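Local coordinates for BIFUNCTIONAL PROTEIN Proline utilization A (PutA) (Corynebacterium freiburgense, PDB 5UX5), which oxidises proline to glutamate in two steps, joining an FAD-dependent proline dehydrogenase and an NAD-dependent aldehyde dehydrogenase in one polypeptide, at residues Glu984-Arg989 with Arg1017-Ala1022; Thr1027-Ala1032 with Val1039-Val1044; Asn29-Ala34 with Phe355-Ala360; Leu245-Leu250 with Leu275-Asp280; Leu486-Pro491 with Met542-Gly547. All coordinates share one frame; numbering follows the deposited sequence.

Interaction 1 (Glu984-Arg989 with Arg1017-Ala1022); sequences EEQFNR and RAIGDA
Gln986, in the first turn of helix 984-997, faces Ile1019 just beyond the end of strand 1015-1018, their CA atoms 6.4 Å apart. The glutamine sends its CG away from its own carbonyl carbon (chi1 -63°) and continues extended, which carries the amide across to the peptide after Ile1019. There OE1 accepts the backbone N-H of Gly1020 at 2.8 Å from N, with an N-H...O angle of 153°. The donor lies tilted 31° from the plane of the amide carbonyl. The same OE1 rests against the flank of Ile1019, 3.5 Å from CB. At the far end of the isoleucine chain, CD1 meets the edge of the Phe987 ring, near its plane, 3.8 Å from CD1 of the phenylalanine. Lys1003 gives Phe987 a cation-pi partner, and Val979 of strand 965-980 touches both Phe987 and Ile1019. The contact illustrates a mixed way of seating a helix in a Rossmann-like alpha/beta region: hydrocarbon meets hydrocarbon at Phe987 and Ile1019, while an amide binds the main chain. By accepting from Gly1020 N, Gln986 OE1 gives that N-H a partner where the strand has ended, and probably helps to fix the course of the chain.

Interaction 2 (Thr1027-Ala1032 with Val1039-Val1044); sequences TIYEWA and VIDGPV
The Tyr1029 ring has Asp1041 OD2 at its hydroxyl edge, near the ring plane, while Val1039 CG1 approaches obliquely, 3.5 Å from CE1. These groups join the helix and second strand of a beta-alpha-beta unit, strand 1015-1018, helix 1026-1035 and strand 1038-1040, consistent with a Rossmann-type fold in the C-terminal part of the chain. Val1039 is the hydrophobic centre of the contact. Its CG1 stands opposite its own backbone N (chi1 174°) and reaches CE1 of the tyrosine, while CG2 touches the ring at CD1 and also the aliphatic groups of the helix, 4.0 Å from Ile1028 CG2 and 4.1 Å from Ala1032 CB. Strand 1015-1018 backs this cluster, since Ile1016 touches both Ile1028 and Val1039. Beyond the aliphatic part, Asp1041 holds CG between its backbone N and carbonyl carbon (chi1 60°), raising the carboxylate toward the phenol. The ring and carboxylate planes stand 65° apart. Tyr1029 OH donates a hydrogen bond to Asp1041 OD2; the modelled separation of 2.4 Å is very short and doubtful as an exact length.

Interaction 3 (Asn29-Ala34 with Phe355-Ala360); sequences NEWLAA and FSVASA
Trp31, Ala358 and Val357 carry this contact, and the indole does nearly all the reaching. Trp31 sits at the end of helix 16-31 with CG beside its backbone N (chi1 -68°), a setting that extends the six-membered ring to the side of helix 354-367. CZ3 is the leading atom. It comes to 3.7 Å from Ala358 CB and to 3.8 Å from Val357 CG1, with the backbone C of Val357 at the ring edge, in plane. The small alanine lets the indole come right down to the helix main chain, where CH2 lies 3.6 Å from Ala358 CA. The case shows how one large aromatic can bridge segments whose nearest CA atoms, those of Trp31 and Ala358, are 8.8 Å apart. The side chain of Val357 is about 7 Å from the bound FAD. Helix 354-367 follows strand 345-350 of the proline dehydrogenase barrel, and helix 383-393 completes the surroundings of the indole with Ala388, Val389 and Ala392, while Ile25 and Ala28 of helix 16-31 lean on Phe355.

Interaction 4 (Leu245-Leu250 with Leu275-Asp280); sequences LFEELL and LQQLAD
Glu247 leaves its backbone with CG next to the N and runs out straight, whereas Gln277 sets CG opposite its backbone N and then bends at chi2 (-79°), bringing a carboxylate and an amide together from opposite directions. They bridge two neighbouring outer helices of the proline dehydrogenase TIM barrel, 239-251 and 271-287, with strand 260-265 between them in sequence. The short segments run almost parallel, with axes 11.8 Å apart, as expected for successive helices that wrap a parallel barrel. Across this spacing the polar bridge is made by two long side chains. Gln277 NE2 donates to Glu247 OE2 at 2.9 Å with an N-H...O angle of 158°, meeting the syn side of the carboxylate. The two flat groups are 14° apart, and the donor lies close to both planes. Below this polar bridge the contact becomes apolar and sinks toward the strands: Leu264 and Ile295 touch Leu278, and Ile262 and Ile293 touch Phe246. Leu278 stands at the boundary between the two layers mainly through the methyl CD2, which lies 3.4 Å from Glu247 OE1 and 3.9 Å from Phe246 CD2.

Interaction 5 (Leu486-Pro491 with Met542-Gly547); sequences LEDPQP and MTHEAG
An irregular connector, Leu486-Pro491, packs at the surface against the C-terminal part of the helix that starts at residue 535, in the aldehyde dehydrogenase family region, and passes over His544. Asp488 lies flat on one face of the imidazole. Its CB stands over the ring centre, 3.6 Å from the centroid and 5° off the normal, a CH-pi contact. With CG opposite the backbone N (chi1 179°), the carboxylate continues across the ring toward the side chain's root, and Asp488 CG is 3.5 Å from His544 CG. Carboxylate and ring planes are only 11° apart, a stacked arrangement. OD1 reaches 3.3 Å from His544 CB and also takes a weak hydrogen bond from Gln490 NE2. Beside this stack, the carbonyl O of Glu487 approaches CE1 of His544 at 3.2 Å. Leu486 adds a looser touch, CD1 lying 4.4 Å from Thr543 OG1, whose hydroxyl is bonded to Leu539 O. The imidazole has further partners: ND1 is hydrogen-bonded to Gly540 O, which should restrict ring rotation, and the ring of His757 meets it nearly parallel. The nearby carboxylate may stabilise positive charge on the ring, though stacking without a hydrogen bond leaves the extent open.

Overall arrangement
From the N terminus, interaction 3 comes first and closes a very long loop, bringing the early helix 16-31 against helix 354-367 of the barrel. Interaction 4 begins and ends within that span, joining two successive barrel helices. Interaction 5 follows, tying an irregular connector to a helix of the aldehyde dehydrogenase region across about fifty residues. Interaction 1 then closes a loop of 27 residues, bringing helix 984-997 to the end of strand 1015-1018, and interaction 2 a short one between helix 1026-1035 and strand 1038-1040. None of the five cross. Interactions 1 and 2 touch through their neighbouring strands, where Ala1018 N probably bonds to Ile1040 O, across the chain's centre from interactions 3 and 4.

Interaction 1 (Glu984-Arg989 with Arg1017-Ala1022)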
# COMPACT_ATOMS: atom_id res chain seq x y z
N GLU A 984 0.18 49.61 -10.25
CA GLU A 984 1.63 49.44 -10.14
C GLU A 984 2.02 48.85 -8.78
O GLU A 984 2.87 47.96 -8.71
CB GLU A 984 2.34 50.75 -10.38
CG GLU A 984 3.79 50.56 -10.77
CD GLU A 984 4.66 51.79 -10.46
OE1 GLU A 984 4.11 52.93 -10.42
OE2 GLU A 984 5.89 51.59 -10.26
N GLU A 985 1.40 49.33 -7.71
CA GLU A 985 1.82 48.85 -6.40
C GLU A 985 1.55 47.36 -6.27
O GLU A 985 2.43 46.60 -5.87
CB GLU A 985 1.13 49.64 -5.29
CG GLU A 985 1.29 48.98 -3.96
CD GLU A 985 0.96 49.88 -2.78
OE1 GLU A 985 -0.16 50.43 -2.71
OE2 GLU A 985 1.84 50.01 -1.91
N GLN A 986 0.33 46.91 -6.63
CA GLN A 986 0.02 45.48 -6.53
C GLN A 986 0.86 44.67 -7.50
O GLN A 986 1.34 43.58 -7.15
CB GLN A 986 -1.47 45.23 -6.79
CG GLN A 986 -2.38 45.89 -5.76
CD GLN A 986 -3.86 45.87 -6.15
OE1 GLN A 986 -4.28 45.09 -7.01
NE2 GLN A 986 -4.65 46.72 -5.52
N PHE A 987 1.09 45.19 -8.71
CA PHE A 987 2.01 44.51 -9.61
C PHE A 987 3.41 44.36 -9.00
O PHE A 987 4.10 43.38 -9.29
CB PHE A 987 2.08 45.22 -10.95
CG PHE A 987 2.63 44.35 -12.04
CD1 PHE A 987 1.79 43.45 -12.70
CD2 PHE A 987 3.97 44.38 -12.38
CE1 PHE A 987 2.29 42.61 -13.70
CE2 PHE A 987 4.48 43.54 -13.38
CZ PHE A 987 3.63 42.65 -14.04
N ASN A 988 3.87 45.34 -8.22
CA ASN A 988 5.16 45.20 -7.55
C ASN A 988 5.10 44.14 -6.46
O ASN A 988 6.06 43.38 -6.25
CB ASN A 988 5.61 46.54 -6.98
CG ASN A 988 6.10 47.51 -8.06
OD1 ASN A 988 6.40 47.11 -9.19
ND2 ASN A 988 6.18 48.78 -7.70
N ARG A 989 3.97 44.06 -5.75
CA ARG A 989 3.81 42.99 -4.78
C ARG A 989 3.94 41.63 -5.44
O ARG A 989 4.47 40.70 -4.83
CB ARG A 989 2.46 43.10 -4.07
CG ARG A 989 2.39 42.26 -2.82
CD ARG A 989 1.99 40.80 -3.09
NE ARG A 989 2.07 40.01 -1.86
CZ ARG A 989 3.17 39.39 -1.46
NH1 ARG A 989 4.27 39.43 -2.18
NH2 ARG A 989 3.17 38.74 -0.33
N ARG A 1017 -3.86 36.07 -12.23
CA ARG A 1017 -4.01 36.91 -11.04
C ARG A 1017 -4.64 38.24 -11.42
O ARG A 1017 -4.20 38.91 -12.37
CB ARG A 1017 -2.65 37.16 -10.37
CG ARG A 1017 -2.75 37.73 -8.96
CD ARG A 1017 -3.37 36.72 -8.02
NE ARG A 1017 -3.37 37.14 -6.61
CZ ARG A 1017 -4.37 37.76 -5.99
NH1 ARG A 1017 -5.49 38.07 -6.64
NH2 ARG A 1017 -4.25 38.07 -4.71
N ALA A 1018 -5.68 38.63 -10.68
CA ALA A 1018 -6.38 39.89 -10.89
C ALA A 1018 -5.78 40.96 -9.99
O ALA A 1018 -5.66 40.77 -8.77
CB ALA A 1018 -7.87 39.75 -10.58
N ILE A 1019 -5.40 42.09 -10.59
CA ILE A 1019 -4.94 43.23 -9.82
C ILE A 1019 -5.77 44.45 -10.20
O ILE A 1019 -6.23 44.60 -11.34
CB ILE A 1019 -3.43 43.49 -10.03
CG1 ILE A 1019 -3.12 43.98 -11.44
CG2 ILE A 1019 -2.63 42.24 -9.70
CD1 ILE A 1019 -1.71 44.46 -11.58
N GLY A 1020 -5.96 45.35 -9.23
CA GLY A 1020 -6.64 46.60 -9.49
C GLY A 1020 -8.09 46.58 -9.03
O GLY A 1020 -8.59 45.61 -8.45
N ASP A 1021 -8.75 47.71 -9.28
CA ASP A 1021 -10.13 47.97 -8.85
C ASP A 1021 -11.16 47.63 -9.91
O ASP A 1021 -12.36 47.66 -9.61
CB ASP A 1021 -10.27 49.43 -8.46
CG ASP A 1021 -9.32 49.81 -7.38
OD1 ASP A 1021 -9.35 49.15 -6.31
OD2 ASP A 1021 -8.48 50.71 -7.62
N ALA A 1022 -10.74 47.38 -11.12
CA ALA A 1022 -11.69 47.05 -12.16
C ALA A 1022 -12.12 45.58 -12.03
O ALA A 1022 -11.40 44.74 -11.49
CB ALA A 1022 -11.07 47.30 -13.52

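Interaction 2 (Thr1027-Ala1032 with Val1039-Val1044)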
# COMPACT_ATOMS: atom_id res chain seq x y z
N THR A 1027 -14.97 37.96 -20.57
CA THR A 1027 -14.46 37.04 -21.56
C THR A 1027 -13.30 36.22 -21.02
O THR A 1027 -13.14 35.05 -21.39
CB THR A 1027 -14.06 37.82 -22.82
OG1 THR A 1027 -15.21 38.53 -23.30
CG2 THR A 1027 -13.56 36.89 -23.93
N ILE A 1028 -12.50 36.78 -20.12
CA ILE A 1028 -11.41 36.00 -19.54
C ILE A 1028 -11.95 34.87 -18.68
O ILE A 1028 -11.45 33.74 -18.75
CB ILE A 1028 -10.45 36.89 -18.75
CG1 ILE A 1028 -9.76 37.87 -19.69
CG2 ILE A 1028 -9.43 36.04 -18.00
CD1 ILE A 1028 -9.33 39.10 -19.01
N TYR A 1029 -12.96 35.16 -17.86
CA TYR A 1029 -13.61 34.10 -17.08
C TYR A 1029 -14.17 33.01 -17.99
O TYR A 1029 -14.00 31.82 -17.73
CB TYR A 1029 -14.73 34.68 -16.21
CG TYR A 1029 -14.32 35.41 -14.94
CD1 TYR A 1029 -13.74 34.72 -13.87
CD2 TYR A 1029 -14.53 36.79 -14.80
CE1 TYR A 1029 -13.38 35.39 -12.69
CE2 TYR A 1029 -14.16 37.47 -13.63
CZ TYR A 1029 -13.59 36.75 -12.59
OH TYR A 1029 -13.23 37.40 -11.43
N GLU A 1030 -14.86 33.41 -19.07
CA GLU A 1030 -15.48 32.44 -19.97
C GLU A 1030 -14.45 31.58 -20.66
O GLU A 1030 -14.68 30.39 -20.91
CB GLU A 1030 -16.32 33.13 -21.03
CG GLU A 1030 -17.62 33.67 -20.53
CD GLU A 1030 -18.26 34.65 -21.51
OE1 GLU A 1030 -17.56 35.07 -22.46
OE2 GLU A 1030 -19.45 34.98 -21.33
N TRP A 1031 -13.31 32.17 -21.01
CA TRP A 1031 -12.28 31.38 -21.65
C TRP A 1031 -11.62 30.45 -20.65
O TRP A 1031 -11.36 29.29 -20.97
CB TRP A 1031 -11.24 32.27 -22.31
CG TRP A 1031 -11.76 32.97 -23.53
CD1 TRP A 1031 -13.05 33.00 -23.97
CD2 TRP A 1031 -10.98 33.70 -24.48
NE1 TRP A 1031 -13.13 33.73 -25.13
CE2 TRP A 1031 -11.87 34.17 -25.47
CE3 TRP A 1031 -9.62 34.02 -24.58
CZ2 TRP A 1031 -11.44 34.93 -26.56
CZ3 TRP A 1031 -9.20 34.77 -25.66
CH2 TRP A 1031 -10.11 35.22 -26.63
N ALA A 1032 -11.39 30.94 -19.42
CA ALA A 1032 -10.81 30.10 -18.37
C ALA A 1032 -11.68 28.89 -18.09
O ALA A 1032 -11.17 27.81 -17.79
CB ALA A 1032 -10.61 30.91 -17.08
N VAL A 1039 -8.99 32.09 -12.54
CA VAL A 1039 -8.84 33.52 -12.36
C VAL A 1039 -8.83 33.76 -10.86
O VAL A 1039 -9.85 33.56 -10.20
CB VAL A 1039 -9.99 34.27 -13.05
CG1 VAL A 1039 -9.93 35.75 -12.75
CG2 VAL A 1039 -9.97 34.03 -14.55
N ILE A 1040 -7.68 34.15 -10.32
CA ILE A 1040 -7.51 34.44 -8.89
C ILE A 1040 -7.89 35.91 -8.68
O ILE A 1040 -7.11 36.82 -9.00
CB ILE A 1040 -6.08 34.13 -8.44
CG1 ILE A 1040 -5.74 32.68 -8.81
CG2 ILE A 1040 -5.90 34.45 -6.98
CD1 ILE A 1040 -4.24 32.36 -8.86
N ASP A 1041 -9.09 36.15 -8.17
CA ASP A 1041 -9.65 37.49 -8.25
C ASP A 1041 -9.91 38.12 -6.88
O ASP A 1041 -10.61 39.14 -6.80
CB ASP A 1041 -10.94 37.51 -9.09
CG ASP A 1041 -12.04 36.61 -8.54
OD1 ASP A 1041 -12.00 36.17 -7.36
OD2 ASP A 1041 -13.01 36.39 -9.30
N GLY A 1042 -9.38 37.55 -5.81
CA GLY A 1042 -9.43 38.20 -4.52
C GLY A 1042 -8.42 39.31 -4.41
O GLY A 1042 -7.52 39.48 -5.27
N PRO A 1043 -8.51 40.08 -3.32
CA PRO A 1043 -7.52 41.14 -3.08
C PRO A 1043 -6.12 40.58 -2.95
O PRO A 1043 -5.91 39.46 -2.48
CB PRO A 1043 -7.98 41.78 -1.76
CG PRO A 1043 -9.04 40.88 -1.19
CD PRO A 1043 -9.25 39.70 -2.11
N VAL A 1044 -5.15 41.37 -3.39
CA VAL A 1044 -3.75 41.00 -3.24
C VAL A 1044 -3.37 41.14 -1.78
O VAL A 1044 -3.48 42.23 -1.19
CB VAL A 1044 -2.86 41.87 -4.13
CG1 VAL A 1044 -1.43 41.45 -4.00
CG2 VAL A 1044 -3.30 41.73 -5.58

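Interaction 3 (Asn29-Ala34 with Phe355-Ala360)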
# COMPACT_ATOMS: atom_id res chain seq x y z
N ASN A 29 29.58 -25.52 25.25
CA ASN A 29 30.99 -25.19 25.22
C ASN A 29 31.79 -26.32 24.61
O ASN A 29 32.78 -26.09 23.90
CB ASN A 29 31.49 -24.88 26.63
CG ASN A 29 31.58 -23.40 26.88
OD1 ASN A 29 32.61 -22.80 26.57
ND2 ASN A 29 30.51 -22.79 27.39
N GLU A 30 31.38 -27.56 24.87
CA GLU A 30 32.08 -28.71 24.33
C GLU A 30 31.97 -28.75 22.81
O GLU A 30 32.95 -29.05 22.12
CB GLU A 30 31.54 -29.99 24.95
CG GLU A 30 32.09 -31.24 24.35
CD GLU A 30 31.36 -32.46 24.85
OE1 GLU A 30 31.79 -33.59 24.54
OE2 GLU A 30 30.33 -32.29 25.55
N TRP A 31 30.79 -28.46 22.28
CA TRP A 31 30.63 -28.55 20.83
C TRP A 31 31.36 -27.42 20.13
O TRP A 31 31.85 -27.61 19.01
CB TRP A 31 29.14 -28.52 20.46
CG TRP A 31 28.33 -29.74 20.87
CD1 TRP A 31 28.80 -30.98 21.24
CD2 TRP A 31 26.90 -29.80 21.03
NE1 TRP A 31 27.76 -31.80 21.58
CE2 TRP A 31 26.58 -31.10 21.46
CE3 TRP A 31 25.87 -28.88 20.84
CZ2 TRP A 31 25.26 -31.51 21.70
CZ3 TRP A 31 24.56 -29.28 21.09
CH2 TRP A 31 24.27 -30.58 21.52
N LEU A 32 31.49 -26.26 20.78
CA LEU A 32 32.17 -25.12 20.17
C LEU A 32 33.68 -25.24 20.27
O LEU A 32 34.40 -24.34 19.81
CB LEU A 32 31.69 -23.81 20.82
N ALA A 33 34.18 -26.34 20.84
CA ALA A 33 35.59 -26.59 21.08
C ALA A 33 36.25 -27.32 19.91
O ALA A 33 37.35 -26.93 19.49
CB ALA A 33 35.76 -27.41 22.36
N ALA A 34 35.62 -28.37 19.40
CA ALA A 34 36.17 -29.05 18.24
C ALA A 34 35.57 -28.49 16.95
O ALA A 34 36.15 -27.62 16.30
CB ALA A 34 35.93 -30.55 18.35
N PHE A 355 23.60 -23.25 22.19
CA PHE A 355 22.87 -23.36 23.45
C PHE A 355 21.46 -23.86 23.21
O PHE A 355 21.00 -24.79 23.89
CB PHE A 355 22.85 -22.00 24.16
CG PHE A 355 24.19 -21.57 24.68
CD1 PHE A 355 24.75 -22.19 25.79
CD2 PHE A 355 24.90 -20.56 24.06
CE1 PHE A 355 25.99 -21.81 26.27
CE2 PHE A 355 26.14 -20.17 24.54
CZ PHE A 355 26.69 -20.80 25.65
N SER A 356 20.77 -23.29 22.21
CA SER A 356 19.44 -23.77 21.84
C SER A 356 19.47 -25.24 21.46
O SER A 356 18.57 -26.00 21.83
CB SER A 356 18.87 -22.95 20.69
OG SER A 356 18.80 -21.61 21.06
N VAL A 357 20.50 -25.66 20.74
CA VAL A 357 20.55 -27.06 20.32
C VAL A 357 20.90 -27.95 21.50
O VAL A 357 20.27 -28.99 21.69
CB VAL A 357 21.54 -27.23 19.15
CG1 VAL A 357 21.65 -28.69 18.75
CG2 VAL A 357 21.08 -26.41 17.99
N ALA A 358 21.87 -27.54 22.32
CA ALA A 358 22.23 -28.34 23.49
C ALA A 358 21.04 -28.53 24.42
O ALA A 358 20.93 -29.56 25.09
CB ALA A 358 23.39 -27.69 24.24
N SER A 359 20.13 -27.54 24.48
CA SER A 359 18.93 -27.68 25.31
C SER A 359 18.05 -28.80 24.80
O SER A 359 17.63 -29.68 25.56
CB SER A 359 18.14 -26.38 25.30
OG SER A 359 18.77 -25.38 26.06
N ALA A 360 17.73 -28.77 23.51
CA ALA A 360 16.91 -29.83 22.95
C ALA A 360 17.59 -31.19 23.12
O ALA A 360 16.93 -32.18 23.46
CB ALA A 360 16.63 -29.53 21.48

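Interaction 4 (Leu245-Leu250 with Leu275-Asp280)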
# COMPACT_ATOMS: atom_id res chain seq x y z
N LEU A 245 -3.82 -25.98 5.51
CA LEU A 245 -3.44 -26.84 4.41
C LEU A 245 -2.87 -28.15 4.93
O LEU A 245 -3.30 -29.23 4.53
CB LEU A 245 -2.44 -26.10 3.52
CG LEU A 245 -1.46 -26.90 2.69
CD1 LEU A 245 -2.23 -27.64 1.61
CD2 LEU A 245 -0.42 -25.94 2.12
N PHE A 246 -1.93 -28.05 5.88
CA PHE A 246 -1.28 -29.22 6.47
C PHE A 246 -2.29 -30.19 7.08
O PHE A 246 -2.27 -31.38 6.78
CB PHE A 246 -0.29 -28.73 7.51
CG PHE A 246 0.64 -29.77 8.05
CD1 PHE A 246 1.60 -30.36 7.26
CD2 PHE A 246 0.65 -30.06 9.42
CE1 PHE A 246 2.52 -31.29 7.80
CE2 PHE A 246 1.55 -30.96 9.97
CZ PHE A 246 2.48 -31.58 9.16
N GLU A 247 -3.21 -29.68 7.91
CA GLU A 247 -4.08 -30.57 8.67
C GLU A 247 -5.19 -31.17 7.81
O GLU A 247 -5.52 -32.35 7.96
CB GLU A 247 -4.68 -29.83 9.87
CG GLU A 247 -3.60 -29.49 10.86
CD GLU A 247 -4.09 -28.77 12.11
OE1 GLU A 247 -3.21 -28.23 12.80
OE2 GLU A 247 -5.30 -28.69 12.39
N GLU A 248 -5.75 -30.40 6.91
CA GLU A 248 -6.76 -30.99 6.04
C GLU A 248 -6.14 -32.06 5.15
O GLU A 248 -6.64 -33.19 5.08
CB GLU A 248 -7.44 -29.89 5.23
CG GLU A 248 -8.37 -29.03 6.05
CD GLU A 248 -9.15 -28.05 5.19
OE1 GLU A 248 -9.84 -27.15 5.75
OE2 GLU A 248 -9.06 -28.20 3.95
N LEU A 249 -4.99 -31.76 4.53
CA LEU A 249 -4.41 -32.68 3.56
C LEU A 249 -4.00 -33.99 4.21
O LEU A 249 -4.26 -35.07 3.67
CB LEU A 249 -3.22 -32.03 2.87
CG LEU A 249 -2.81 -32.64 1.54
CD1 LEU A 249 -3.96 -32.57 0.57
CD2 LEU A 249 -1.62 -31.86 0.99
N LEU A 250 -3.41 -33.91 5.40
CA LEU A 250 -2.88 -35.09 6.05
C LEU A 250 -3.96 -35.97 6.69
O LEU A 250 -3.62 -37.04 7.21
CB LEU A 250 -1.84 -34.68 7.10
CG LEU A 250 -0.51 -34.17 6.54
CD1 LEU A 250 0.54 -34.06 7.63
CD2 LEU A 250 -0.04 -35.10 5.42
N LEU A 275 1.46 -24.40 18.11
CA LEU A 275 2.08 -25.67 18.48
C LEU A 275 1.12 -26.52 19.29
O LEU A 275 0.98 -27.72 19.04
CB LEU A 275 3.36 -25.41 19.29
CG LEU A 275 4.07 -26.65 19.83
CD1 LEU A 275 4.52 -27.50 18.67
CD2 LEU A 275 5.24 -26.32 20.76
N GLN A 276 0.42 -25.92 20.25
CA GLN A 276 -0.52 -26.70 21.05
C GLN A 276 -1.62 -27.28 20.17
O GLN A 276 -2.02 -28.45 20.34
CB GLN A 276 -1.11 -25.84 22.16
CG GLN A 276 -0.11 -25.46 23.21
CD GLN A 276 -0.71 -24.62 24.31
OE1 GLN A 276 -0.99 -25.12 25.40
NE2 GLN A 276 -0.93 -23.35 24.04
N GLN A 277 -2.12 -26.50 19.23
CA GLN A 277 -3.17 -27.02 18.37
C GLN A 277 -2.64 -28.14 17.49
O GLN A 277 -3.32 -29.15 17.29
CB GLN A 277 -3.78 -25.90 17.55
CG GLN A 277 -5.07 -26.25 16.85
CD GLN A 277 -4.79 -27.07 15.60
OE1 GLN A 277 -3.69 -27.00 15.05
NE2 GLN A 277 -5.78 -27.82 15.12
N LEU A 278 -1.43 -27.97 16.96
CA LEU A 278 -0.84 -29.03 16.15
C LEU A 278 -0.53 -30.28 16.98
O LEU A 278 -0.70 -31.40 16.48
CB LEU A 278 0.43 -28.52 15.45
CG LEU A 278 0.19 -27.69 14.19
CD1 LEU A 278 1.25 -26.64 14.00
CD2 LEU A 278 0.20 -28.63 13.03
N ALA A 279 -0.16 -30.11 18.25
CA ALA A 279 0.10 -31.28 19.09
C ALA A 279 -1.18 -32.05 19.35
O ALA A 279 -1.18 -33.28 19.33
CB ALA A 279 0.75 -30.87 20.41
N ASP A 280 -2.29 -31.33 19.57
CA ASP A 280 -3.56 -32.03 19.70
C ASP A 280 -3.93 -32.70 18.39
O ASP A 280 -4.33 -33.87 18.39
CB ASP A 280 -4.69 -31.09 20.16
CG ASP A 280 -4.45 -30.48 21.57
OD1 ASP A 280 -3.69 -31.07 22.39
OD2 ASP A 280 -5.07 -29.43 21.85

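Interaction 5 (Leu486-Pro491 with Met542-Gly547)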
# COMPACT_ATOMS: atom_id res chain seq x y z
N LEU A 486 -20.33 -10.42 5.13
CA LEU A 486 -20.69 -9.06 4.72
C LEU A 486 -22.07 -9.01 4.08
O LEU A 486 -22.51 -9.95 3.42
CB LEU A 486 -19.64 -8.50 3.76
CG LEU A 486 -18.33 -7.95 4.34
CD1 LEU A 486 -17.45 -7.43 3.23
CD2 LEU A 486 -18.59 -6.84 5.40
N GLU A 487 -22.78 -7.91 4.30
CA GLU A 487 -24.15 -7.78 3.84
C GLU A 487 -24.24 -6.94 2.56
O GLU A 487 -23.25 -6.38 2.09
CB GLU A 487 -25.01 -7.19 4.95
CG GLU A 487 -24.98 -8.04 6.22
CD GLU A 487 -25.98 -7.56 7.24
OE1 GLU A 487 -25.79 -6.45 7.76
OE2 GLU A 487 -26.96 -8.29 7.50
N ASP A 488 -25.45 -6.86 2.00
CA ASP A 488 -25.73 -6.13 0.75
C ASP A 488 -26.80 -5.08 1.05
O ASP A 488 -27.97 -5.23 0.65
CB ASP A 488 -26.15 -7.09 -0.36
CG ASP A 488 -26.49 -6.39 -1.68
OD1 ASP A 488 -26.26 -5.16 -1.79
OD2 ASP A 488 -26.94 -7.07 -2.63
N PRO A 489 -26.43 -3.98 1.71
CA PRO A 489 -27.46 -3.06 2.20
C PRO A 489 -28.16 -2.36 1.05
O PRO A 489 -27.55 -1.99 0.05
CB PRO A 489 -26.68 -2.09 3.09
CG PRO A 489 -25.24 -2.33 2.83
CD PRO A 489 -25.08 -3.65 2.19
N GLN A 490 -29.47 -2.19 1.22
CA GLN A 490 -30.34 -1.61 0.20
C GLN A 490 -31.14 -0.46 0.80
O GLN A 490 -32.37 -0.52 0.88
CB GLN A 490 -31.27 -2.67 -0.37
CG GLN A 490 -30.56 -3.83 -1.05
CD GLN A 490 -30.08 -3.47 -2.44
OE1 GLN A 490 -30.56 -2.52 -3.05
NE2 GLN A 490 -29.10 -4.21 -2.94
N PRO A 491 -30.47 0.62 1.21
CA PRO A 491 -31.19 1.77 1.77
C PRO A 491 -32.02 2.46 0.71
O PRO A 491 -31.63 2.56 -0.46
CB PRO A 491 -30.08 2.69 2.27
CG PRO A 491 -28.84 2.26 1.58
CD PRO A 491 -29.02 0.84 1.14
N MET A 542 -20.11 -1.09 -0.46
CA MET A 542 -19.09 -0.81 -1.46
C MET A 542 -18.77 -2.02 -2.31
O MET A 542 -18.45 -1.86 -3.49
CB MET A 542 -17.82 -0.31 -0.79
CG MET A 542 -18.02 1.00 -0.13
SD MET A 542 -16.75 1.45 1.05
CE MET A 542 -15.48 2.12 -0.01
N THR A 543 -18.85 -3.23 -1.74
CA THR A 543 -18.52 -4.44 -2.51
C THR A 543 -19.66 -4.88 -3.42
O THR A 543 -19.41 -5.60 -4.39
CB THR A 543 -18.08 -5.59 -1.59
OG1 THR A 543 -19.04 -5.80 -0.55
CG2 THR A 543 -16.73 -5.28 -0.93
N HIS A 544 -20.89 -4.43 -3.16
CA HIS A 544 -22.03 -4.75 -4.03
C HIS A 544 -22.34 -3.59 -4.97
O HIS A 544 -22.17 -3.72 -6.19
CB HIS A 544 -23.24 -5.13 -3.17
CG HIS A 544 -23.02 -6.39 -2.40
ND1 HIS A 544 -22.56 -6.40 -1.10
CD2 HIS A 544 -23.14 -7.69 -2.77
CE1 HIS A 544 -22.42 -7.65 -0.70
NE2 HIS A 544 -22.77 -8.45 -1.69
N GLU A 545 -22.78 -2.44 -4.44
CA GLU A 545 -23.20 -1.35 -5.32
C GLU A 545 -22.03 -0.81 -6.13
O GLU A 545 -22.16 -0.59 -7.34
CB GLU A 545 -23.86 -0.23 -4.52
CG GLU A 545 -24.58 0.77 -5.41
CD GLU A 545 -25.03 2.00 -4.69
OE1 GLU A 545 -26.16 2.47 -4.94
OE2 GLU A 545 -24.26 2.49 -3.84
N ALA A 546 -20.89 -0.57 -5.48
CA ALA A 546 -19.73 -0.05 -6.20
C ALA A 546 -18.90 -1.14 -6.88
O ALA A 546 -18.15 -0.83 -7.80
CB ALA A 546 -18.84 0.75 -5.25
N GLY A 547 -19.05 -2.41 -6.48
CA GLY A 547 -18.32 -3.47 -7.16
C GLY A 547 -16.84 -3.55 -6.83
O GLY A 547 -16.07 -4.09 -7.64